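Local atomic coordinates of sulfate adenylyltransferase, adenylylsulfate kinase (Thiobacillus denitrificans, PDB entry 3CR8), a protein that acts as a hexameric APS kinase, making 3'-phosphoadenylyl sulfate from adenosine 5'-phosphosulfate and ATP, and lacks ATP sulfurylase activity despite its sulfurylase-like domain. Residues E46-T50 against A137-H141; D143-R148 against Y210-V214; A171-M175 against L213-F217; P198-G202 against A236-E240. All blocks are in the same frame, centred on the assembly; numbering follows the deposited sequence.

Contact 1 (E46-T50 against A137-H141)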
loop_
_atom_site.group_PDB
_atom_site.type_symbol
_atom_site.label_atom_id
_atom_site.label_comp_id
_atom_site.label_asym_id
_atom_site.label_seq_id
_atom_site.Cartn_x
_atom_site.Cartn_y
_atom_site.Cartn_z
ATOM N N GLU A 46 7.096 -2.567 -49.724
ATOM C CA GLU A 46 5.843 -2.906 -49.057
ATOM C C GLU A 46 4.819 -1.755 -49.083
ATOM O O GLU A 46 3.621 -1.942 -49.332
ATOM C CB GLU A 46 6.129 -3.303 -47.628
ATOM C CG GLU A 46 4.937 -3.791 -46.901
ATOM C CD GLU A 46 5.266 -4.159 -45.480
ATOM O OE1 GLU A 46 6.467 -4.167 -45.135
ATOM O OE2 GLU A 46 4.324 -4.426 -44.702
ATOM N N MET A 47 5.296 -0.550 -48.818
ATOM C CA MET A 47 4.439 0.612 -48.931
ATOM C C MET A 47 3.843 0.693 -50.338
ATOM O O MET A 47 2.640 0.936 -50.515
ATOM C CB MET A 47 5.205 1.902 -48.600
ATOM C CG MET A 47 5.622 2.052 -47.143
ATOM S SD MET A 47 4.316 2.729 -46.119
ATOM C CE MET A 47 3.218 1.334 -46.014
ATOM N N LEU A 48 4.687 0.499 -51.349
ATOM C CA LEU A 48 4.222 0.668 -52.712
ATOM C C LEU A 48 3.314 -0.496 -53.083
ATOM O O LEU A 48 2.207 -0.333 -53.597
ATOM C CB LEU A 48 5.395 0.745 -53.668
ATOM C CG LEU A 48 4.944 0.712 -55.120
ATOM C CD1 LEU A 48 4.649 2.137 -55.559
ATOM C CD2 LEU A 48 6.015 0.073 -55.976
ATOM N N MET A 49 3.783 -1.685 -52.762
ATOM C CA MET A 49 3.083 -2.904 -53.128
ATOM C C MET A 49 1.685 -2.892 -52.553
ATOM O O MET A 49 0.826 -3.634 -52.985
ATOM C CB MET A 49 3.856 -4.115 -52.595
ATOM C CG MET A 49 3.732 -5.321 -53.431
ATOM S SD MET A 49 5.263 -6.180 -53.387
ATOM C CE MET A 49 5.634 -6.221 -51.633
ATOM N N THR A 50 1.459 -2.031 -51.576
ATOM C CA THR A 50 0.346 -2.235 -50.668
ATOM C C THR A 50 -0.687 -1.109 -50.724
ATOM O O THR A 50 -1.763 -1.209 -50.150
ATOM C CB THR A 50 0.870 -2.486 -49.238
ATOM O OG1 THR A 50 0.333 -3.715 -48.749
ATOM C CG2 THR A 50 0.536 -1.341 -48.287
ATOM N N ALA A 137 4.523 -11.786 -52.724
ATOM C CA ALA A 137 4.450 -11.820 -51.278
ATOM C C ALA A 137 4.892 -10.498 -50.666
ATOM O O ALA A 137 5.646 -9.750 -51.281
ATOM C CB ALA A 137 5.327 -12.919 -50.752
ATOM N N LEU A 138 4.421 -10.220 -49.448
ATOM C CA LEU A 138 4.912 -9.090 -48.665
ATOM C C LEU A 138 6.064 -9.515 -47.762
ATOM O O LEU A 138 6.170 -10.671 -47.373
ATOM C CB LEU A 138 3.812 -8.492 -47.786
ATOM C CG LEU A 138 2.390 -8.360 -48.310
ATOM C CD1 LEU A 138 1.743 -9.751 -48.494
ATOM C CD2 LEU A 138 1.619 -7.558 -47.308
ATOM N N PRO A 139 6.929 -8.564 -47.405
ATOM C CA PRO A 139 7.984 -8.893 -46.446
ATOM C C PRO A 139 7.449 -9.686 -45.266
ATOM O O PRO A 139 6.430 -9.315 -44.684
ATOM C CB PRO A 139 8.470 -7.517 -45.991
ATOM C CG PRO A 139 8.242 -6.651 -47.190
ATOM C CD PRO A 139 6.988 -7.152 -47.828
ATOM N N PRO A 140 8.123 -10.791 -44.915
ATOM C CA PRO A 140 7.634 -11.591 -43.791
ATOM C C PRO A 140 7.704 -10.796 -42.492
ATOM O O PRO A 140 8.720 -10.180 -42.195
ATOM C CB PRO A 140 8.597 -12.779 -43.758
ATOM C CG PRO A 140 9.290 -12.768 -45.075
ATOM C CD PRO A 140 9.379 -11.328 -45.454
ATOM N N HIS A 141 6.609 -10.799 -41.746
ATOM C CA HIS A 141 6.543 -10.098 -40.475
ATOM C C HIS A 141 5.930 -11.024 -39.439
ATOM O O HIS A 141 4.722 -11.023 -39.255
ATOM C CB HIS A 141 5.639 -8.864 -40.584
ATOM C CG HIS A 141 6.212 -7.729 -41.376
ATOM N ND1 HIS A 141 7.461 -7.190 -41.123
ATOM C CD2 HIS A 141 5.685 -6.997 -42.388
ATOM C CE1 HIS A 141 7.687 -6.199 -41.967
ATOM N NE2 HIS A 141 6.623 -6.059 -42.742
#
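A histidine-carboxylate hydrogen bond is the most distinctive feature here, in a contact that is otherwise largely apolar. His141 NE2 donates to Glu46 OE1 at 3.1 Å, and the N-H...O angle of 172° is close to linear. The acceptor lies at the edge of the imidazole, near the ring plane. Glu46 reaches the histidine because chi1 and chi2 are both t, so the chain is stretched away from the helix. Its CA-to-CB bond points toward the loop, and its backbone also comes nearest, with Glu46 CA 6.3 Å from Leu138 CA. On the way the carboxylate passes the proline ring, with Glu46 OE1 3.7 Å from Pro139 CG. One turn further along the helix, Met49 packs against the start of the loop. Its methyl group is 3.5 Å from a backbone oxygen (Met49 CE to Ala137 O) and 4.1 Å from a ring carbon (Met49 CE to Pro139 CD). Thr50 adds a looser touch, Thr50 OG1 to Leu138 CD2 at 4.3 Å. The contact is structural packing within the PUA-like domain. It joins helix 39-50 to the loop between strand 126-135 and helix 151-160. Strand 111-117 borders both sides: Met49 touches its Ala113, Pro139 touches its Leu112, and Ala137 forms a backbone hydrogen bond with Leu112.

Contact 2 (D143-R148 against Y210-V214)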
loop_
_atom_site.group_PDB
_atom_site.type_symbol
_atom_site.label_atom_id
_atom_site.label_comp_id
_atom_site.label_asym_id
_atom_site.label_seq_id
_atom_site.Cartn_x
_atom_site.Cartn_y
_atom_site.Cartn_z
ATOM N N ASP A 143 6.225 -10.793 -36.331
ATOM C CA ASP A 143 5.962 -9.989 -35.155
ATOM C C ASP A 143 4.783 -9.017 -35.321
ATOM O O ASP A 143 4.613 -8.396 -36.369
ATOM C CB ASP A 143 7.223 -9.198 -34.828
ATOM C CG ASP A 143 7.700 -8.366 -35.994
ATOM O OD1 ASP A 143 8.046 -8.976 -37.034
ATOM O OD2 ASP A 143 7.719 -7.109 -35.860
ATOM N N PHE A 144 3.975 -8.892 -34.277
ATOM C CA PHE A 144 2.877 -7.947 -34.279
ATOM C C PHE A 144 1.883 -8.144 -35.434
ATOM O O PHE A 144 1.258 -7.214 -35.939
ATOM C CB PHE A 144 3.402 -6.506 -34.205
ATOM C CG PHE A 144 4.266 -6.250 -33.001
ATOM C CD1 PHE A 144 3.911 -6.767 -31.764
ATOM C CD2 PHE A 144 5.433 -5.514 -33.105
ATOM C CE1 PHE A 144 4.694 -6.567 -30.667
ATOM C CE2 PHE A 144 6.225 -5.310 -32.011
ATOM C CZ PHE A 144 5.854 -5.842 -30.789
ATOM N N VAL A 145 1.695 -9.389 -35.817
ATOM C CA VAL A 145 0.696 -9.726 -36.824
ATOM C C VAL A 145 -0.635 -8.992 -36.628
ATOM O O VAL A 145 -1.131 -8.372 -37.559
ATOM C CB VAL A 145 0.516 -11.265 -36.943
ATOM C CG1 VAL A 145 -0.914 -11.629 -37.213
ATOM C CG2 VAL A 145 1.397 -11.790 -38.036
ATOM N N SER A 146 -1.211 -9.067 -35.436
ATOM C CA SER A 146 -2.457 -8.342 -35.156
ATOM C C SER A 146 -2.400 -6.858 -35.565
ATOM O O SER A 146 -3.189 -6.399 -36.410
ATOM C CB SER A 146 -2.778 -8.420 -33.669
ATOM O OG SER A 146 -1.579 -8.458 -32.916
ATOM N N LEU A 147 -1.450 -6.134 -34.965
ATOM C CA LEU A 147 -1.282 -4.689 -35.131
ATOM C C LEU A 147 -0.923 -4.176 -36.529
ATOM O O LEU A 147 -1.014 -2.971 -36.764
ATOM C CB LEU A 147 -0.229 -4.196 -34.163
ATOM C CG LEU A 147 -0.736 -4.317 -32.733
ATOM C CD1 LEU A 147 0.357 -4.090 -31.686
ATOM C CD2 LEU A 147 -1.863 -3.349 -32.546
ATOM N N ARG A 148 -0.513 -5.068 -37.440
ATOM C CA ARG A 148 -0.124 -4.673 -38.790
ATOM C C ARG A 148 -1.281 -4.747 -39.742
ATOM O O ARG A 148 -1.731 -5.828 -40.078
ATOM C CB ARG A 148 0.995 -5.569 -39.310
ATOM C CG ARG A 148 2.260 -5.531 -38.487
ATOM C CD ARG A 148 3.259 -6.579 -38.886
ATOM N NE ARG A 148 4.556 -6.343 -38.255
ATOM C CZ ARG A 148 5.455 -5.478 -38.704
ATOM N NH1 ARG A 148 5.194 -4.757 -39.782
ATOM N NH2 ARG A 148 6.595 -5.316 -38.072
ATOM N N TYR A 210 12.340 -0.732 -33.158
ATOM C CA TYR A 210 10.904 -0.552 -33.242
ATOM C C TYR A 210 10.159 -1.376 -32.201
ATOM O O TYR A 210 9.058 -1.013 -31.814
ATOM C CB TYR A 210 10.379 -0.846 -34.661
ATOM C CG TYR A 210 10.336 -2.297 -35.070
ATOM C CD1 TYR A 210 9.259 -3.085 -34.723
ATOM C CD2 TYR A 210 11.365 -2.869 -35.835
ATOM C CE1 TYR A 210 9.205 -4.414 -35.110
ATOM C CE2 TYR A 210 11.322 -4.166 -36.225
ATOM C CZ TYR A 210 10.232 -4.949 -35.861
ATOM O OH TYR A 210 10.132 -6.273 -36.240
ATOM N N PHE A 211 10.745 -2.485 -31.759
ATOM C CA PHE A 211 10.057 -3.340 -30.808
ATOM C C PHE A 211 9.738 -2.564 -29.546
ATOM O O PHE A 211 8.592 -2.558 -29.067
ATOM C CB PHE A 211 10.881 -4.569 -30.488
ATOM C CG PHE A 211 10.803 -5.639 -31.537
ATOM C CD1 PHE A 211 9.853 -6.635 -31.467
ATOM C CD2 PHE A 211 11.694 -5.659 -32.584
ATOM C CE1 PHE A 211 9.801 -7.627 -32.419
ATOM C CE2 PHE A 211 11.636 -6.652 -33.524
ATOM C CZ PHE A 211 10.685 -7.631 -33.436
ATOM N N GLY A 212 10.744 -1.882 -29.022
ATOM C CA GLY A 212 10.519 -1.000 -27.891
ATOM C C GLY A 212 9.441 0.050 -28.148
ATOM O O GLY A 212 8.599 0.309 -27.294
ATOM N N LEU A 213 9.458 0.662 -29.326
ATOM C CA LEU A 213 8.465 1.659 -29.670
ATOM C C LEU A 213 7.085 1.061 -29.602
ATOM O O LEU A 213 6.190 1.612 -29.006
ATOM C CB LEU A 213 8.710 2.132 -31.078
ATOM C CG LEU A 213 8.397 3.572 -31.404
ATOM C CD1 LEU A 213 7.762 3.530 -32.756
ATOM C CD2 LEU A 213 7.480 4.217 -30.357
ATOM N N VAL A 214 6.894 -0.074 -30.240
ATOM C CA VAL A 214 5.586 -0.672 -30.207
ATOM C C VAL A 214 5.232 -0.968 -28.767
ATOM O O VAL A 214 4.108 -0.715 -28.341
ATOM C CB VAL A 214 5.506 -1.947 -31.035
ATOM C CG1 VAL A 214 4.165 -2.670 -30.790
ATOM C CG2 VAL A 214 5.720 -1.614 -32.491
#
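Residues 143-148 form a loop with a type I beta turn from Val145 to Arg148, while 210-214 is regular helix. Phe144 precedes the turn with left-handed backbone angles (57/34). The backbones stay well apart: Asp143 CA is 8.9 Å from Phe211 CA, and Phe144 CA is 8.8 Å from Val214 CA. Side chains fill the gap. Val214 CG1 sits over one face of the Phe144 ring, 3.7 Å from its centroid, in a CH-pi contact. Phe144 CE2 also lies 3.9 Å from Phe211 CD1, with the two rings oblique. Polar groups close one side. Tyr210 OH donates to Asp143 OD2 at 2.6 Å, and the same oxygen takes a salt bridge from Arg148 NH2 at 3.1 Å. Arg148 NE further binds Asp143 O at 2.8 Å, bracing the loop. Glu395 of a second subunit binds Phe144 N, so the contact also borders a subunit interface. Within the chain, it ties the loop between strand 126-135 and helix 151-160 to the first turn of helix 210-220.

Contact 3 (A171-M175 against L213-F217)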
loop_
_atom_site.group_PDB
_atom_site.type_symbol
_atom_site.label_atom_id
_atom_site.label_comp_id
_atom_site.label_asym_id
_atom_site.label_seq_id
_atom_site.Cartn_x
_atom_site.Cartn_y
_atom_site.Cartn_z
ATOM N N ALA A 171 3.481 8.286 -34.889
ATOM C CA ALA A 171 4.585 8.428 -33.941
ATOM C C ALA A 171 5.914 7.849 -34.409
ATOM O O ALA A 171 5.951 6.821 -35.081
ATOM C CB ALA A 171 4.202 7.828 -32.610
ATOM N N ARG A 172 6.999 8.523 -34.043
ATOM C CA ARG A 172 8.337 8.002 -34.275
ATOM C C ARG A 172 9.068 7.791 -32.952
ATOM O O ARG A 172 10.216 7.335 -32.943
ATOM C CB ARG A 172 9.140 8.927 -35.181
ATOM C CG ARG A 172 9.321 10.317 -34.612
ATOM C CD ARG A 172 9.769 11.274 -35.707
ATOM N NE ARG A 172 8.713 11.472 -36.696
ATOM C CZ ARG A 172 7.873 12.505 -36.697
ATOM N NH1 ARG A 172 7.968 13.464 -35.769
ATOM N NH2 ARG A 172 6.938 12.588 -37.638
ATOM N N GLN A 173 8.398 8.121 -31.848
ATOM C CA GLN A 173 8.973 7.976 -30.516
ATOM C C GLN A 173 7.886 7.907 -29.460
ATOM O O GLN A 173 6.768 8.344 -29.702
ATOM C CB GLN A 173 9.877 9.151 -30.223
ATOM C CG GLN A 173 9.170 10.486 -30.277
ATOM C CD GLN A 173 9.891 11.549 -29.442
ATOM O OE1 GLN A 173 9.697 12.754 -29.647
ATOM N NE2 GLN A 173 10.726 11.099 -28.488
ATOM N N PRO A 174 8.210 7.377 -28.274
ATOM C CA PRO A 174 7.182 7.092 -27.275
ATOM C C PRO A 174 6.390 8.309 -26.916
ATOM O O PRO A 174 6.855 9.431 -27.062
ATOM C CB PRO A 174 7.964 6.618 -26.057
ATOM C CG PRO A 174 9.240 6.174 -26.592
ATOM C CD PRO A 174 9.547 7.052 -27.775
ATOM N N MET A 175 5.187 8.051 -26.425
ATOM C CA MET A 175 4.223 9.069 -26.075
ATOM C C MET A 175 4.128 9.183 -24.563
ATOM O O MET A 175 4.001 8.169 -23.873
ATOM C CB MET A 175 2.862 8.671 -26.664
ATOM C CG MET A 175 1.745 9.648 -26.392
ATOM S SD MET A 175 0.277 9.311 -27.360
ATOM C CE MET A 175 0.764 9.920 -28.976
ATOM N N LEU A 213 9.458 0.662 -29.326
ATOM C CA LEU A 213 8.465 1.659 -29.670
ATOM C C LEU A 213 7.085 1.061 -29.602
ATOM O O LEU A 213 6.190 1.612 -29.006
ATOM C CB LEU A 213 8.710 2.132 -31.078
ATOM C CG LEU A 213 8.397 3.572 -31.404
ATOM C CD1 LEU A 213 7.762 3.530 -32.756
ATOM C CD2 LEU A 213 7.480 4.217 -30.357
ATOM N N VAL A 214 6.894 -0.074 -30.240
ATOM C CA VAL A 214 5.586 -0.672 -30.207
ATOM C C VAL A 214 5.232 -0.968 -28.767
ATOM O O VAL A 214 4.108 -0.715 -28.341
ATOM C CB VAL A 214 5.506 -1.947 -31.035
ATOM C CG1 VAL A 214 4.165 -2.670 -30.790
ATOM C CG2 VAL A 214 5.720 -1.614 -32.491
ATOM N N ARG A 215 6.186 -1.488 -28.004
ATOM C CA ARG A 215 5.839 -1.909 -26.657
ATOM C C ARG A 215 5.433 -0.733 -25.770
ATOM O O ARG A 215 4.564 -0.866 -24.908
ATOM C CB ARG A 215 6.950 -2.738 -26.024
ATOM C CG ARG A 215 6.403 -3.832 -25.127
ATOM C CD ARG A 215 7.332 -4.998 -25.158
ATOM N NE ARG A 215 8.683 -4.504 -25.380
ATOM C CZ ARG A 215 9.594 -5.150 -26.103
ATOM N NH1 ARG A 215 9.274 -6.321 -26.674
ATOM N NH2 ARG A 215 10.813 -4.627 -26.261
ATOM N N SER A 216 6.039 0.420 -25.998
ATOM C CA SER A 216 5.690 1.594 -25.244
ATOM C C SER A 216 4.305 2.121 -25.609
ATOM O O SER A 216 3.673 2.792 -24.803
ATOM C CB SER A 216 6.760 2.669 -25.440
ATOM O OG SER A 216 6.557 3.386 -26.640
ATOM N N PHE A 217 3.835 1.841 -26.825
ATOM C CA PHE A 217 2.465 2.179 -27.193
ATOM C C PHE A 217 1.473 1.225 -26.563
ATOM O O PHE A 217 0.454 1.643 -26.042
ATOM C CB PHE A 217 2.289 2.266 -28.704
ATOM C CG PHE A 217 2.545 3.625 -29.224
ATOM C CD1 PHE A 217 3.847 4.048 -29.469
ATOM C CD2 PHE A 217 1.500 4.533 -29.374
ATOM C CE1 PHE A 217 4.103 5.337 -29.899
ATOM C CE2 PHE A 217 1.749 5.820 -29.817
ATOM C CZ PHE A 217 3.046 6.226 -30.068
#
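Phe217 lays its ring alongside the loop 171-175 and touches four of its five residues. The closest approach is tight, Phe217 CZ to Ala171 CB at 3.2 Å. Phe217 CZ is also 4.2 Å from Met175 CB, while Phe217 CE1 meets Gln173 O at 4.0 Å, the oxygen lying at the ring edge. The CA-to-CB bond of Phe217 points sideways, but the ring end comes nearer to the loop. One turn earlier, Leu213 does the same: Leu213 CD2 lies 3.8 Å from Gln173 C and 3.9 Å from Pro174 N. Leu213 thus meets mainly loop backbone, whereas Phe217 also packs on the side chains of Ala171 and Met175. Ser216 completes this helix face, with Ser216 OG 3.6 Å from Pro174 CB. Its hydroxyl is used within the helix, donating to Leu213 O at 3.0 Å. Pro174 and Ser216 mark the closest backbones, their CA atoms 6.0 Å apart. Arg172 and Gln173 point their CA-to-CB bonds away from the helix. The loop after strand 166-169 and helix 210-220 pack beside each other in the Rossmann-like alpha/beta fold of the ATP-sulfurylase domain. The loop leads into helix 177-189. It probably corresponds to the QXRN loop that binds substrate in active ATP sulfurylases, with Gln173 in place of the asparagine.

Contact 4 (P198-G202 against A236-E240)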
loop_
_atom_site.group_PDB
_atom_site.type_symbol
_atom_site.label_atom_id
_atom_site.label_comp_id
_atom_site.label_asym_id
_atom_site.label_seq_id
_atom_site.Cartn_x
_atom_site.Cartn_y
_atom_site.Cartn_z
ATOM N N PRO A 198 2.250 4.379 -35.126
ATOM C CA PRO A 198 3.706 4.555 -34.953
ATOM C C PRO A 198 4.543 3.990 -36.112
ATOM O O PRO A 198 4.328 2.835 -36.518
ATOM C CB PRO A 198 4.019 3.748 -33.686
ATOM C CG PRO A 198 2.722 3.400 -33.081
ATOM C CD PRO A 198 1.708 3.390 -34.183
ATOM N N GLN A 199 5.495 4.776 -36.619
ATOM C CA GLN A 199 6.397 4.273 -37.651
ATOM C C GLN A 199 7.230 3.080 -37.157
ATOM O O GLN A 199 7.846 3.124 -36.094
ATOM C CB GLN A 199 7.255 5.397 -38.211
ATOM C CG GLN A 199 6.664 5.990 -39.459
ATOM C CD GLN A 199 6.691 7.504 -39.461
ATOM O OE1 GLN A 199 7.338 8.132 -38.615
ATOM N NE2 GLN A 199 5.979 8.105 -40.415
ATOM N N VAL A 200 7.233 1.999 -37.921
ATOM C CA VAL A 200 7.751 0.763 -37.366
ATOM C C VAL A 200 8.838 0.008 -38.167
ATOM O O VAL A 200 9.257 -1.096 -37.800
ATOM C CB VAL A 200 6.605 -0.230 -37.142
ATOM C CG1 VAL A 200 7.001 -1.639 -37.555
ATOM C CG2 VAL A 200 6.158 -0.180 -35.699
ATOM N N GLY A 201 9.331 0.620 -39.230
ATOM C CA GLY A 201 10.294 -0.032 -40.093
ATOM C C GLY A 201 11.706 -0.240 -39.594
ATOM O O GLY A 201 12.410 0.698 -39.256
ATOM N N GLY A 202 12.144 -1.488 -39.582
ATOM C CA GLY A 202 13.476 -1.826 -39.139
ATOM C C GLY A 202 13.748 -3.258 -39.504
ATOM O O GLY A 202 12.966 -3.815 -40.210
ATOM N N ALA A 236 7.475 1.470 -42.222
ATOM C CA ALA A 236 8.257 2.450 -42.954
ATOM C C ALA A 236 9.308 2.985 -42.010
ATOM O O ALA A 236 9.197 2.824 -40.797
ATOM C CB ALA A 236 7.355 3.489 -43.524
ATOM N N PRO A 237 10.328 3.654 -42.550
ATOM C CA PRO A 237 11.209 4.238 -41.535
ATOM C C PRO A 237 10.544 5.597 -41.337
ATOM O O PRO A 237 9.839 6.047 -42.252
ATOM C CB PRO A 237 12.562 4.417 -42.246
ATOM C CG PRO A 237 12.354 3.868 -43.706
ATOM C CD PRO A 237 10.876 3.696 -43.896
ATOM N N PRO A 238 10.722 6.226 -40.163
ATOM C CA PRO A 238 10.424 7.662 -40.109
ATOM C C PRO A 238 11.239 8.404 -41.188
ATOM O O PRO A 238 12.393 8.044 -41.457
ATOM C CB PRO A 238 10.898 8.068 -38.711
ATOM C CG PRO A 238 10.825 6.816 -37.903
ATOM C CD PRO A 238 11.074 5.668 -38.846
ATOM N N PRO A 239 10.641 9.415 -41.831
ATOM C CA PRO A 239 11.369 10.109 -42.892
ATOM C C PRO A 239 12.252 11.151 -42.240
ATOM O O PRO A 239 12.241 11.243 -41.006
ATOM C CB PRO A 239 10.256 10.825 -43.675
ATOM C CG PRO A 239 8.956 10.517 -42.962
ATOM C CD PRO A 239 9.322 10.012 -41.601
ATOM N N GLU A 240 13.004 11.928 -43.016
ATOM C CA GLU A 240 13.641 13.093 -42.401
ATOM C C GLU A 240 12.898 14.419 -42.694
ATOM O O GLU A 240 12.514 14.703 -43.836
ATOM C CB GLU A 240 15.180 13.113 -42.534
ATOM C CG GLU A 240 15.911 12.623 -41.225
ATOM C CD GLU A 240 15.307 13.158 -39.886
ATOM O OE1 GLU A 240 14.353 12.547 -39.353
ATOM O OE2 GLU A 240 15.808 14.165 -39.333
#
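Pro198 lies near the start of the loop that follows strand 193-196 in the Rossmann-like ATP-sulfurylase domain; its partner is the loop after the adjacent parallel strand, 229-231. Pro198 itself turns to helix 210-220, touching Leu213 and Phe217. Gln199 comes next and supplies the main side-chain packing. Its CA-to-CB bond points toward 236-240, and its end lies along the run of prolines: Gln199 OE1 is 3.5 Å from Pro238 CA, and Gln199 NE2 is 4.0 Å from Pro239 CD. Gln199 and Pro238 have their CA atoms 5.8 Å apart. Val200 points away and packs on Tyr210 and Val214 of the same helix. At Gly201 the chains come closest, with Gly201 CA 4.3 Å from Ala236 CA. A CB modelled on Gly201 would clash with Ala236 O, so the absence of a side chain permits this approach. The one hydrogen bond between the two segments is made here, Gly201 N donating to Ala236 O at 2.7 Å with an angle of 140°.

In the fold
Contact 1 comes first along the chain and lies in the PUA-like domain. Contacts 2, 3 and 4 follow in the ATP-sulfurylase domain, their centres 10 to 12 Å apart. Contacts 2 and 3 share helix 210-220, including Leu213 and Val214. Contacts 3 and 4 use loops after three adjacent strands of the parallel sheet, 166-169, 193-196 and 229-231; Ala171 O and Gln199 N, 2.6 Å apart, probably hydrogen-bond. Val200 of contact 4 packs on Val214. Contacts 1 and 2 touch within the loop between strand 126-135 and helix 151-160, His141 on Arg148. Helix 39-50 meets the sulfurylase part where Met47 touches Ala236 of contact 4. Contact 3 packs beside the sheet, apart from contact 1.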